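Local coordinates for N-acetylglucosamine-6-phosphate deacetylase (Mycobacterium smegmatis, PDB 6FV4), which probably removes the acetyl group from N-acetylglucosamine 6-phosphate with the help of a divalent metal ion, as a member of the NagA family of metal-dependent amidohydrolases, at residues 59-64 with 376-381; 96-101 with 391-396; 326-331 with 341-346; 307-312 with 319-324. The protein carries 1 engineered substitution. One frame throughout, in Å; residues are numbered along the deposited sequence.

Interaction 1: 59-64 with 376-381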
loop_
_atom_site.group_PDB
_atom_site.type_symbol
_atom_site.label_atom_id
_atom_site.label_comp_id
_atom_site.label_asym_id
_atom_site.label_seq_id
_atom_site.Cartn_x
_atom_site.Cartn_y
_atom_site.Cartn_z
ATOM N N LEU B 59 39.021 1.284 7.899
ATOM C CA LEU B 59 38.346 1.909 6.772
ATOM C C LEU B 59 37.953 3.348 7.063
ATOM O O LEU B 59 37.523 4.056 6.147
ATOM C CB LEU B 59 37.133 1.068 6.383
ATOM C CG LEU B 59 37.587 -0.321 5.915
ATOM C CD1 LEU B 59 36.445 -1.327 5.922
ATOM C CD2 LEU B 59 38.238 -0.233 4.540
ATOM N N GLY B 60 38.106 3.795 8.306
ATOM C CA GLY B 60 37.879 5.194 8.620
ATOM C C GLY B 60 36.409 5.547 8.624
ATOM O O GLY B 60 35.566 4.802 9.137
ATOM N N ALA B 61 36.093 6.699 8.029
ATOM C CA ALA B 61 34.726 7.198 8.015
ATOM C C ALA B 61 33.929 6.568 6.883
ATOM O O ALA B 61 33.325 7.274 6.069
ATOM C CB ALA B 61 34.717 8.718 7.879
ATOM N N ALA B 62 33.933 5.245 6.815
ATOM C CA ALA B 62 33.182 4.505 5.817
ATOM C C ALA B 62 32.081 3.703 6.493
ATOM O O ALA B 62 32.165 3.382 7.682
ATOM C CB ALA B 62 34.105 3.576 5.025
ATOM N N THR B 63 31.030 3.409 5.731
ATOM C CA THR B 63 29.985 2.487 6.161
ATOM C C THR B 63 30.208 1.139 5.470
ATOM O O THR B 63 30.322 1.086 4.243
ATOM C CB THR B 63 28.595 3.048 5.836
ATOM O OG1 THR B 63 28.380 4.268 6.558
ATOM C CG2 THR B 63 27.505 2.067 6.239
ATOM N N VAL B 64 30.317 0.062 6.254
ATOM C CA VAL B 64 30.412 -1.295 5.714
ATOM C C VAL B 64 29.029 -1.929 5.750
ATOM O O VAL B 64 28.310 -1.818 6.749
ATOM C CB VAL B 64 31.426 -2.152 6.492
ATOM C CG1 VAL B 64 31.397 -3.597 5.990
ATOM C CG2 VAL B 64 32.830 -1.569 6.372
ATOM N N LEU B 376 31.380 1.781 1.744
ATOM C CA LEU B 376 30.748 2.949 1.152
ATOM C C LEU B 376 31.233 4.197 1.869
ATOM O O LEU B 376 31.424 4.175 3.088
ATOM C CB LEU B 376 29.218 2.857 1.252
ATOM C CG LEU B 376 28.528 1.564 0.817
ATOM C CD1 LEU B 376 27.081 1.561 1.289
ATOM C CD2 LEU B 376 28.594 1.410 -0.696
ATOM N N ASP B 377 31.405 5.289 1.121
ATOM C CA ASP B 377 31.761 6.568 1.730
ATOM C C ASP B 377 30.492 7.311 2.151
ATOM O O ASP B 377 29.388 6.759 2.141
ATOM C CB ASP B 377 32.643 7.386 0.781
ATOM C CG ASP B 377 31.969 7.704 -0.545
ATOM O OD1 ASP B 377 30.721 7.725 -0.626
ATOM O OD2 ASP B 377 32.704 7.978 -1.509
ATOM N N HIS B 378 30.624 8.588 2.539
ATOM C CA HIS B 378 29.456 9.299 3.058
ATOM C C HIS B 378 28.434 9.573 1.965
ATOM O O HIS B 378 27.230 9.619 2.242
ATOM C CB HIS B 378 29.870 10.597 3.761
ATOM C CG HIS B 378 30.071 10.440 5.244
ATOM N ND1 HIS B 378 29.062 10.047 6.098
ATOM C CD2 HIS B 378 31.174 10.602 6.018
ATOM C CE1 HIS B 378 29.531 9.978 7.333
ATOM N NE2 HIS B 378 30.811 10.309 7.312
ATOM N N ASP B 379 28.880 9.717 0.720
ATOM C CA ASP B 379 27.940 9.802 -0.392
ATOM C C ASP B 379 27.298 8.460 -0.733
ATOM O O ASP B 379 26.567 8.384 -1.724
ATOM C CB ASP B 379 28.645 10.363 -1.629
ATOM C CG ASP B 379 29.154 11.786 -1.420
ATOM O OD1 ASP B 379 28.557 12.533 -0.603
ATOM O OD2 ASP B 379 30.162 12.153 -2.068
ATOM N N LEU B 380 27.550 7.415 0.059
ATOM C CA LEU B 380 27.096 6.056 -0.237
ATOM C C LEU B 380 27.606 5.567 -1.593
ATOM O O LEU B 380 26.936 4.792 -2.279
ATOM C CB LEU B 380 25.569 5.940 -0.156
ATOM C CG LEU B 380 24.932 6.194 1.217
ATOM C CD1 LEU B 380 23.519 5.623 1.283
ATOM C CD2 LEU B 380 25.800 5.611 2.330
ATOM N N ALA B 381 28.795 6.008 -1.991
ATOM C CA ALA B 381 29.467 5.445 -3.153
ATOM C C ALA B 381 30.382 4.307 -2.722
ATOM O O ALA B 381 31.059 4.404 -1.695
ATOM C CB ALA B 381 30.286 6.504 -3.893
#
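Thr63 and Leu376 face each other as an antiparallel hydrogen-bonded pair, each residue using both its N-H and its carbonyl on the other. Thr63 N reaches Leu376 O at 2.8 Å, with 156° at the hydrogen and the donor lying in the carbonyl plane. The return bond, from Leu376 N to Thr63 O, has the same length, but its donor is tilted 19° from the plane of the carbonyl. Side chains of both residues project to the same face of the sheet. Leu376 has CG anti to its carbonyl carbon (chi1 -49°), which lays CB and CG alongside the Thr63 carbonyl, with CB 3.6 Å from Thr63 O. Just before this pair, the methyl of Ala62 sits 3.4 Å from Leu376 O, so that this acceptor is flanked by carbon as well as bonded by an N-H. Farther out the contact loosens: the ring of His378 approaches obliquely, CD2 standing 4.0 Å from Ala61 O.

The next shell is made of turns. Ala61 is the centre of an inverse gamma turn that leads into strand 63-76, while Asp377 to Leu380 form a type I beta turn. Asp377 OD1 takes a 2.9 Å bond from Ala381 N, which comes from above the carboxylate plane and ties the residue that opens the turn to the one just after it. Leu376 also packs on Phe328 of helix 324-334. Strand 63-76 thus starts antiparallel to the end of strand 373-376, from near the C terminus. Main-chain polarity chiefly specifies the join: two reciprocal bonds fix the register, and the side chains add carbon contacts around the carbonyl oxygens.

Interaction 2: 96-101 with 391-396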
loop_
_atom_site.group_PDB
_atom_site.type_symbol
_atom_site.label_atom_id
_atom_site.label_comp_id
_atom_site.label_asym_id
_atom_site.label_seq_id
_atom_site.Cartn_x
_atom_site.Cartn_y
_atom_site.Cartn_z
ATOM N N HIS B 96 29.152 -5.800 -12.245
ATOM C CA HIS B 96 28.303 -5.712 -11.067
ATOM C C HIS B 96 29.070 -6.001 -9.786
ATOM O O HIS B 96 28.797 -5.380 -8.755
ATOM C CB HIS B 96 27.126 -6.654 -11.219
ATOM C CG HIS B 96 26.155 -6.189 -12.248
ATOM N ND1 HIS B 96 25.205 -5.227 -11.978
ATOM C CD2 HIS B 96 26.023 -6.496 -13.559
ATOM C CE1 HIS B 96 24.510 -4.981 -13.075
ATOM N NE2 HIS B 96 24.983 -5.741 -14.046
ATOM N N ARG B 97 30.031 -6.928 -9.831
ATOM C CA ARG B 97 30.863 -7.197 -8.654
ATOM C C ARG B 97 31.596 -5.940 -8.188
ATOM O O ARG B 97 31.707 -5.687 -6.981
ATOM C CB ARG B 97 31.877 -8.312 -8.962
ATOM C CG ARG B 97 32.108 -9.311 -7.826
ATOM C CD ARG B 97 32.769 -10.610 -8.330
ATOM N NE ARG B 97 31.846 -11.740 -8.381
ATOM C CZ ARG B 97 32.189 -12.973 -8.766
ATOM N NH1 ARG B 97 33.434 -13.237 -9.126
ATOM N NH2 ARG B 97 31.286 -13.945 -8.801
ATOM N N ALA B 98 32.106 -5.145 -9.135
ATOM C CA ALA B 98 32.833 -3.929 -8.801
ATOM C C ALA B 98 31.930 -2.877 -8.172
ATOM O O ALA B 98 32.428 -1.957 -7.521
ATOM C CB ALA B 98 33.501 -3.357 -10.053
ATOM N N HIS B 99 30.618 -2.988 -8.359
ATOM C CA HIS B 99 29.667 -2.095 -7.726
ATOM C C HIS B 99 28.981 -2.719 -6.524
ATOM O O HIS B 99 27.980 -2.171 -6.048
ATOM C CB HIS B 99 28.637 -1.636 -8.748
ATOM C CG HIS B 99 29.234 -0.796 -9.823
ATOM N ND1 HIS B 99 29.307 0.575 -9.734
ATOM C CD2 HIS B 99 29.830 -1.134 -10.990
ATOM C CE1 HIS B 99 29.900 1.050 -10.815
ATOM N NE2 HIS B 99 30.227 0.034 -11.592
ATOM N N GLY B 100 29.486 -3.858 -6.037
ATOM C CA GLY B 100 29.093 -4.408 -4.749
ATOM C C GLY B 100 28.180 -5.613 -4.784
ATOM O O GLY B 100 27.833 -6.132 -3.712
ATOM N N SER B 101 27.766 -6.079 -5.964
ATOM C CA SER B 101 26.903 -7.255 -6.040
ATOM C C SER B 101 27.795 -8.476 -5.920
ATOM O O SER B 101 28.411 -8.901 -6.897
ATOM C CB SER B 101 26.113 -7.286 -7.342
ATOM O OG SER B 101 25.227 -6.199 -7.429
ATOM N N TRP B 391 39.645 -8.921 -1.594
ATOM C CA TRP B 391 39.197 -7.678 -2.209
ATOM C C TRP B 391 38.982 -7.903 -3.704
ATOM O O TRP B 391 39.934 -8.182 -4.441
ATOM C CB TRP B 391 40.213 -6.571 -1.951
ATOM C CG TRP B 391 40.358 -6.237 -0.502
ATOM C CD1 TRP B 391 41.438 -6.483 0.304
ATOM C CD2 TRP B 391 39.378 -5.600 0.322
ATOM N NE1 TRP B 391 41.190 -6.028 1.581
ATOM C CE2 TRP B 391 39.931 -5.482 1.616
ATOM C CE3 TRP B 391 38.087 -5.108 0.090
ATOM C CZ2 TRP B 391 39.237 -4.896 2.668
ATOM C CZ3 TRP B 391 37.394 -4.533 1.147
ATOM C CH2 TRP B 391 37.973 -4.433 2.417
ATOM N N VAL B 392 37.723 -7.837 -4.144
ATOM C CA VAL B 392 37.435 -7.631 -5.564
ATOM C C VAL B 392 37.877 -6.235 -5.975
ATOM O O VAL B 392 38.680 -6.062 -6.901
ATOM C CB VAL B 392 35.934 -7.840 -5.851
ATOM C CG1 VAL B 392 35.604 -7.447 -7.293
ATOM C CG2 VAL B 392 35.515 -9.266 -5.577
ATOM N N VAL B 393 37.340 -5.223 -5.281
ATOM C CA VAL B 393 37.765 -3.826 -5.352
ATOM C C VAL B 393 38.373 -3.481 -3.999
ATOM O O VAL B 393 37.672 -3.448 -2.983
ATOM C CB VAL B 393 36.594 -2.893 -5.691
ATOM C CG1 VAL B 393 36.969 -1.414 -5.485
ATOM C CG2 VAL B 393 36.127 -3.142 -7.125
ATOM N N THR B 394 39.681 -3.272 -3.973
ATOM C CA THR B 394 40.374 -2.903 -2.749
ATOM C C THR B 394 40.208 -1.402 -2.497
ATOM O O THR B 394 40.067 -0.626 -3.452
ATOM C CB THR B 394 41.853 -3.282 -2.858
ATOM O OG1 THR B 394 42.493 -3.190 -1.578
ATOM C CG2 THR B 394 42.572 -2.390 -3.856
ATOM N N PRO B 395 40.168 -0.975 -1.226
ATOM C CA PRO B 395 39.910 0.445 -0.927
ATOM C C PRO B 395 40.860 1.361 -1.686
ATOM O O PRO B 395 42.079 1.159 -1.689
ATOM C CB PRO B 395 40.124 0.536 0.593
ATOM C CG PRO B 395 39.870 -0.838 1.100
ATOM C CD PRO B 395 40.302 -1.785 0.004
ATOM N N GLY B 396 40.281 2.362 -2.369
ATOM C CA GLY B 396 41.017 3.265 -3.227
ATOM C C GLY B 396 40.961 2.949 -4.717
ATOM O O GLY B 396 41.166 3.857 -5.535
#
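Val392 and Arg97 bury the most surface here, and they meet entirely through aliphatic carbon. The two methyls of Val392 lie side by side along the first part of the arginine chain, CG1 by CB and CG, CG2 by CG and CD: CG1 lies 4.0 Å from Arg97 CG, and CG2 is 4.1 Å from Arg97 CD. The two side chains cross at about a right angle, so the branched end of the valine abuts the methylenes of Arg97 while the guanidinium continues elsewhere. There NH2 makes a weak hydrogen bond to Gly130 O, and the guanidinium of Arg387 lies close by.

Val393 supplies the second point of contact. With CG1 anti to the backbone N (chi1 168°), its CG2 falls anti to the carbonyl carbon and meets the end of the helix, 3.8 Å from Ala98 CA. The methyl of Ala98 is nearly as near, with CB 3.9 Å from Val393 CG2. All of this is van der Waals contact at the protein surface.

On one side a helix ends; on the other the chain turns a corner at Val392. Helix 86-98 finishes in a Schellman motif: Ser101 N bonds to His96 O at 3.1 Å, Gly100 N bonds to Arg97 O, and Gly100 takes the positive phi of the C-prime position. Across from it, Val392 and Val393 both face Val385, which sets two consecutive valines against one residue of strand 382-387, the hallmark of a classic beta bulge.

Interaction 3: 326-331 with 341-346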
loop_
_atom_site.group_PDB
_atom_site.type_symbol
_atom_site.label_atom_id
_atom_site.label_comp_id
_atom_site.label_asym_id
_atom_site.label_seq_id
_atom_site.Cartn_x
_atom_site.Cartn_y
_atom_site.Cartn_z
ATOM N N GLN B 326 23.526 1.779 -7.208
ATOM C CA GLN B 326 22.621 2.894 -7.469
ATOM C C GLN B 326 21.267 2.682 -6.805
ATOM O O GLN B 326 20.699 3.620 -6.235
ATOM C CB GLN B 326 22.445 3.104 -8.977
ATOM C CG GLN B 326 23.653 3.728 -9.664
ATOM C CD GLN B 326 23.604 3.586 -11.178
ATOM O OE1 GLN B 326 24.089 2.602 -11.726
ATOM N NE2 GLN B 326 23.034 4.579 -11.861
ATOM N N VAL B 327 20.719 1.468 -6.868
ATOM C CA VAL B 327 19.398 1.271 -6.278
ATOM C C VAL B 327 19.471 1.349 -4.756
ATOM O O VAL B 327 18.549 1.873 -4.109
ATOM C CB VAL B 327 18.758 -0.045 -6.750
ATOM C CG1 VAL B 327 18.696 -0.086 -8.284
ATOM C CG2 VAL B 327 19.502 -1.227 -6.202
ATOM N N PHE B 328 20.567 0.854 -4.163
ATOM C CA PHE B 328 20.773 0.995 -2.722
ATOM C C PHE B 328 20.743 2.465 -2.310
ATOM O O PHE B 328 20.047 2.846 -1.358
ATOM C CB PHE B 328 22.107 0.358 -2.324
ATOM C CG PHE B 328 22.389 0.379 -0.830
ATOM C CD1 PHE B 328 21.883 -0.609 0.002
ATOM C CD2 PHE B 328 23.173 1.377 -0.269
ATOM C CE1 PHE B 328 22.159 -0.604 1.383
ATOM C CE2 PHE B 328 23.440 1.394 1.103
ATOM C CZ PHE B 328 22.930 0.402 1.926
ATOM N N ARG B 329 21.510 3.299 -3.011
ATOM C CA ARG B 329 21.597 4.717 -2.677
ATOM C C ARG B 329 20.262 5.418 -2.906
ATOM O O ARG B 329 19.863 6.273 -2.109
ATOM C CB ARG B 329 22.721 5.348 -3.501
ATOM C CG ARG B 329 23.032 6.802 -3.235
ATOM C CD ARG B 329 24.340 7.230 -3.939
ATOM N NE ARG B 329 24.481 6.683 -5.293
ATOM C CZ ARG B 329 25.424 5.819 -5.677
ATOM N NH1 ARG B 329 26.342 5.383 -4.816
ATOM N NH2 ARG B 329 25.454 5.387 -6.933
ATOM N N LEU B 330 19.536 5.047 -3.971
ATOM C CA LEU B 330 18.202 5.611 -4.186
ATOM C C LEU B 330 17.204 5.098 -3.150
ATOM O O LEU B 330 16.332 5.846 -2.689
ATOM C CB LEU B 330 17.725 5.298 -5.608
ATOM C CG LEU B 330 18.358 6.163 -6.702
ATOM C CD1 LEU B 330 17.973 5.710 -8.112
ATOM C CD2 LEU B 330 17.973 7.655 -6.463
ATOM N N ALA B 331 17.314 3.829 -2.763
ATOM C CA ALA B 331 16.472 3.302 -1.694
ATOM C C ALA B 331 16.660 4.090 -0.397
ATOM O O ALA B 331 15.682 4.431 0.279
ATOM C CB ALA B 331 16.779 1.816 -1.473
ATOM N N ASP B 341 17.990 4.629 10.120
ATOM C CA ASP B 341 16.905 3.711 9.807
ATOM C C ASP B 341 16.872 3.383 8.317
ATOM O O ASP B 341 16.473 2.277 7.937
ATOM C CB ASP B 341 15.566 4.305 10.238
ATOM C CG ASP B 341 15.489 4.563 11.743
ATOM O OD1 ASP B 341 15.997 3.735 12.533
ATOM O OD2 ASP B 341 14.918 5.598 12.134
ATOM N N ALA B 342 17.272 4.336 7.469
ATOM C CA ALA B 342 17.220 4.119 6.027
ATOM C C ALA B 342 18.285 3.120 5.582
ATOM O O ALA B 342 18.012 2.246 4.756
ATOM C CB ALA B 342 17.381 5.446 5.286
ATOM N N LEU B 343 19.508 3.257 6.103
ATOM C CA LEU B 343 20.564 2.293 5.830
ATOM C C LEU B 343 20.165 0.905 6.292
ATOM O O LEU B 343 20.453 -0.090 5.617
ATOM C CB LEU B 343 21.854 2.726 6.521
ATOM C CG LEU B 343 22.569 3.929 5.915
ATOM C CD1 LEU B 343 23.717 4.327 6.814
ATOM C CD2 LEU B 343 23.069 3.633 4.510
ATOM N N SER B 344 19.513 0.817 7.455
ATOM C CA SER B 344 19.134 -0.484 7.994
ATOM C C SER B 344 18.054 -1.138 7.146
ATOM O O SER B 344 18.079 -2.358 6.921
ATOM C CB SER B 344 18.676 -0.333 9.443
ATOM O OG SER B 344 19.812 -0.247 10.285
ATOM N N LEU B 345 17.106 -0.347 6.652
ATOM C CA LEU B 345 16.102 -0.896 5.753
ATOM C C LEU B 345 16.732 -1.308 4.425
ATOM O O LEU B 345 16.473 -2.401 3.924
ATOM C CB LEU B 345 14.993 0.123 5.526
ATOM C CG LEU B 345 13.909 -0.286 4.534
ATOM C CD1 LEU B 345 13.163 -1.503 5.037
ATOM C CD2 LEU B 345 12.961 0.902 4.279
ATOM N N ALA B 346 17.574 -0.440 3.853
ATOM C CA ALA B 346 18.166 -0.718 2.553
ATOM C C ALA B 346 19.026 -1.978 2.594
ATOM O O ALA B 346 19.046 -2.752 1.630
ATOM C CB ALA B 346 18.978 0.493 2.089
#
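Phe328 projects into the angle between helices 324-334 and 339-357, and the two form a helical hairpin whose short segments run 140° apart in direction, with axes 9.6 Å apart at closest approach. The phenyl ring lies against two residues of the second helix. Its CG is anti to the backbone N (chi1 -177°), which swings the ring out from a CB that does not itself point at the partner helix. CD1 and CE1 meet the methyl of Ala346, CE2 meets Leu343, and CZ touches both. Both approaches are oblique to the ring plane.

Leu343 arrives differently. Its CB is directed away from the first helix, yet the branched end turns back, placing CD2 4.1 Å from Phe328 CE2, and the two side chains cross at about a right angle. Ala346 instead has its CB directed toward the first helix, as Ala331 has toward the second, and small methyls facing each other allow the backbones to draw together: the CA atoms of Ala331 and Ala346 are 6.1 Å apart.

The interface is buried, and its side chains are all apolar. Val332 of the first helix also touches both Leu343 and Ala346, extending the seam, while Phe68 of strand 63-76 meets the Phe328 ring with planes inclined at about 40°. The tightest point is the approach of Ala346 CB to Phe328 CE1, at 3.4 Å.

Interaction 4: 307-312 with 319-324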
loop_
_atom_site.group_PDB
_atom_site.type_symbol
_atom_site.label_atom_id
_atom_site.label_comp_id
_atom_site.label_asym_id
_atom_site.label_seq_id
_atom_site.Cartn_x
_atom_site.Cartn_y
_atom_site.Cartn_z
ATOM N N GLY B 307 24.434 7.641 -19.872
ATOM C CA GLY B 307 24.188 6.419 -19.133
ATOM C C GLY B 307 22.843 5.763 -19.364
ATOM O O GLY B 307 22.569 4.727 -18.742
ATOM N N VAL B 308 21.993 6.324 -20.223
ATOM C CA VAL B 308 20.702 5.733 -20.566
ATOM C C VAL B 308 20.848 4.993 -21.888
ATOM O O VAL B 308 21.301 5.573 -22.884
ATOM C CB VAL B 308 19.603 6.801 -20.667
ATOM C CG1 VAL B 308 18.279 6.168 -21.075
ATOM C CG2 VAL B 308 19.468 7.564 -19.343
ATOM N N ALA B 309 20.457 3.723 -21.908
ATOM C CA ALA B 309 20.611 2.889 -23.092
ATOM C C ALA B 309 19.352 2.954 -23.956
ATOM O O ALA B 309 18.237 2.812 -23.446
ATOM C CB ALA B 309 20.903 1.441 -22.688
ATOM N N ARG B 310 19.535 3.174 -25.264
ATOM C CA ARG B 310 18.438 3.153 -26.224
ATOM C C ARG B 310 18.861 2.350 -27.444
ATOM O O ARG B 310 20.048 2.286 -27.788
ATOM C CB ARG B 310 18.018 4.565 -26.663
ATOM C CG ARG B 310 17.300 5.376 -25.596
ATOM C CD ARG B 310 17.154 6.820 -26.034
ATOM N NE ARG B 310 16.396 7.614 -25.069
ATOM C CZ ARG B 310 16.943 8.300 -24.072
ATOM N NH1 ARG B 310 18.260 8.303 -23.901
ATOM N NH2 ARG B 310 16.169 8.987 -23.245
ATOM N N VAL B 311 17.891 1.727 -28.104
ATOM C CA VAL B 311 18.224 1.052 -29.351
ATOM C C VAL B 311 18.556 2.119 -30.388
ATOM O O VAL B 311 17.865 3.140 -30.496
ATOM C CB VAL B 311 17.093 0.112 -29.795
ATOM C CG1 VAL B 311 16.801 -0.909 -28.703
ATOM C CG2 VAL B 311 15.841 0.870 -30.139
ATOM N N ALA B 312 19.667 1.927 -31.098
ATOM C CA ALA B 312 20.180 2.980 -31.967
ATOM C C ALA B 312 19.165 3.324 -33.050
ATOM O O ALA B 312 18.490 2.449 -33.598
ATOM C CB ALA B 312 21.508 2.558 -32.596
ATOM N N GLY B 319 15.837 -0.731 -21.414
ATOM C CA GLY B 319 15.743 -1.366 -20.115
ATOM C C GLY B 319 16.594 -0.673 -19.067
ATOM O O GLY B 319 17.209 0.371 -19.302
ATOM N N SER B 320 16.638 -1.292 -17.889
ATOM C CA SER B 320 17.393 -0.746 -16.772
ATOM C C SER B 320 18.892 -0.754 -17.036
ATOM O O SER B 320 19.442 -1.724 -17.571
ATOM C CB SER B 320 17.112 -1.562 -15.510
ATOM O OG SER B 320 18.031 -1.171 -14.509
ATOM N N THR B 321 19.572 0.316 -16.629
ATOM C CA THR B 321 21.030 0.301 -16.572
ATOM C C THR B 321 21.492 0.551 -15.147
ATOM O O THR B 321 22.509 1.203 -14.902
ATOM C CB THR B 321 21.678 1.297 -17.540
ATOM O OG1 THR B 321 21.037 2.567 -17.462
ATOM C CG2 THR B 321 21.609 0.793 -18.980
ATOM N N ALA B 322 20.736 0.020 -14.194
ATOM C CA ALA B 322 21.002 0.236 -12.780
ATOM C C ALA B 322 21.993 -0.793 -12.266
ATOM O O ALA B 322 22.024 -1.932 -12.732
ATOM C CB ALA B 322 19.711 0.143 -11.964
ATOM N N THR B 323 22.811 -0.378 -11.305
ATOM C CA THR B 323 23.614 -1.289 -10.500
ATOM C C THR B 323 23.055 -1.316 -9.086
ATOM O O THR B 323 22.352 -0.393 -8.659
ATOM C CB THR B 323 25.087 -0.861 -10.451
ATOM O OG1 THR B 323 25.179 0.435 -9.845
ATOM C CG2 THR B 323 25.674 -0.799 -11.841
ATOM N N MET B 324 23.377 -2.378 -8.352
ATOM C CA MET B 324 22.877 -2.460 -6.983
ATOM C C MET B 324 23.343 -1.277 -6.154
ATOM O O MET B 324 22.613 -0.834 -5.263
ATOM C CB MET B 324 23.295 -3.765 -6.318
ATOM C CG MET B 324 22.463 -4.961 -6.736
ATOM S SD MET B 324 20.677 -4.925 -6.499
ATOM C CE MET B 324 20.499 -5.523 -4.805
HETATM O O HOH W 1 18.751 2.706 -19.368
#
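Gly307 and Thr321 join the turn before strand 308-311, an outer strand of a three-stranded antiparallel sheet, to the loop that leads into helix 324-334. Gly307, at positive phi, presents its carbonyl to the threonine hydroxyl: Thr321 OG1 donates to Gly307 O over 2.9 Å, with 161° at the oxygen, nearly along the C=O axis. Chi1 of 46° sets that hydroxyl between the backbone N and the carbonyl carbon of Thr321, facing Gly307, and CG2 then falls anti to the carbonyl carbon, where it meets Ala309.

Val308 directs its side chain away from the loop. Ala309, next along, turns back toward it, and its CB rests 3.8 Å from Thr321 CG2, so threonine contributes a polar branch to one residue and an apolar branch to another. A backbone hydrogen bond between Ala309 and Ala318 also joins strand and loop.

Gly319 is predicted, with Ile317 and Ala318, to bind substrate. The following Ser320 forms an ST turn, its OG accepting from Ala322 N. One water bridges both segments: it accepts from Ala309 N and donates to Thr321 OG1 and, at 2.8 Å, to Gly319 O.

In the fold
From the N terminus, residues 59-64 open first and wait more than three hundred residues for 376-381, where interaction 1 joins the start of strand 63-76 to the strands near the C terminus. Interaction 2 opens at 96-101, inside that loop, but closes at 391-396, beyond its end, so the two cross; they touch where Leu59 meets Pro395. Interactions 4 and 3 are short closures in series, both nested within the two long loops: 307-312 with 319-324 brings strand 308-311 to the lead-in of helix 324-334, and 326-331 with 341-346 folds that helix against helix 339-357. Interaction 3 in turn touches interaction 1, and interaction 4 touches interaction 2.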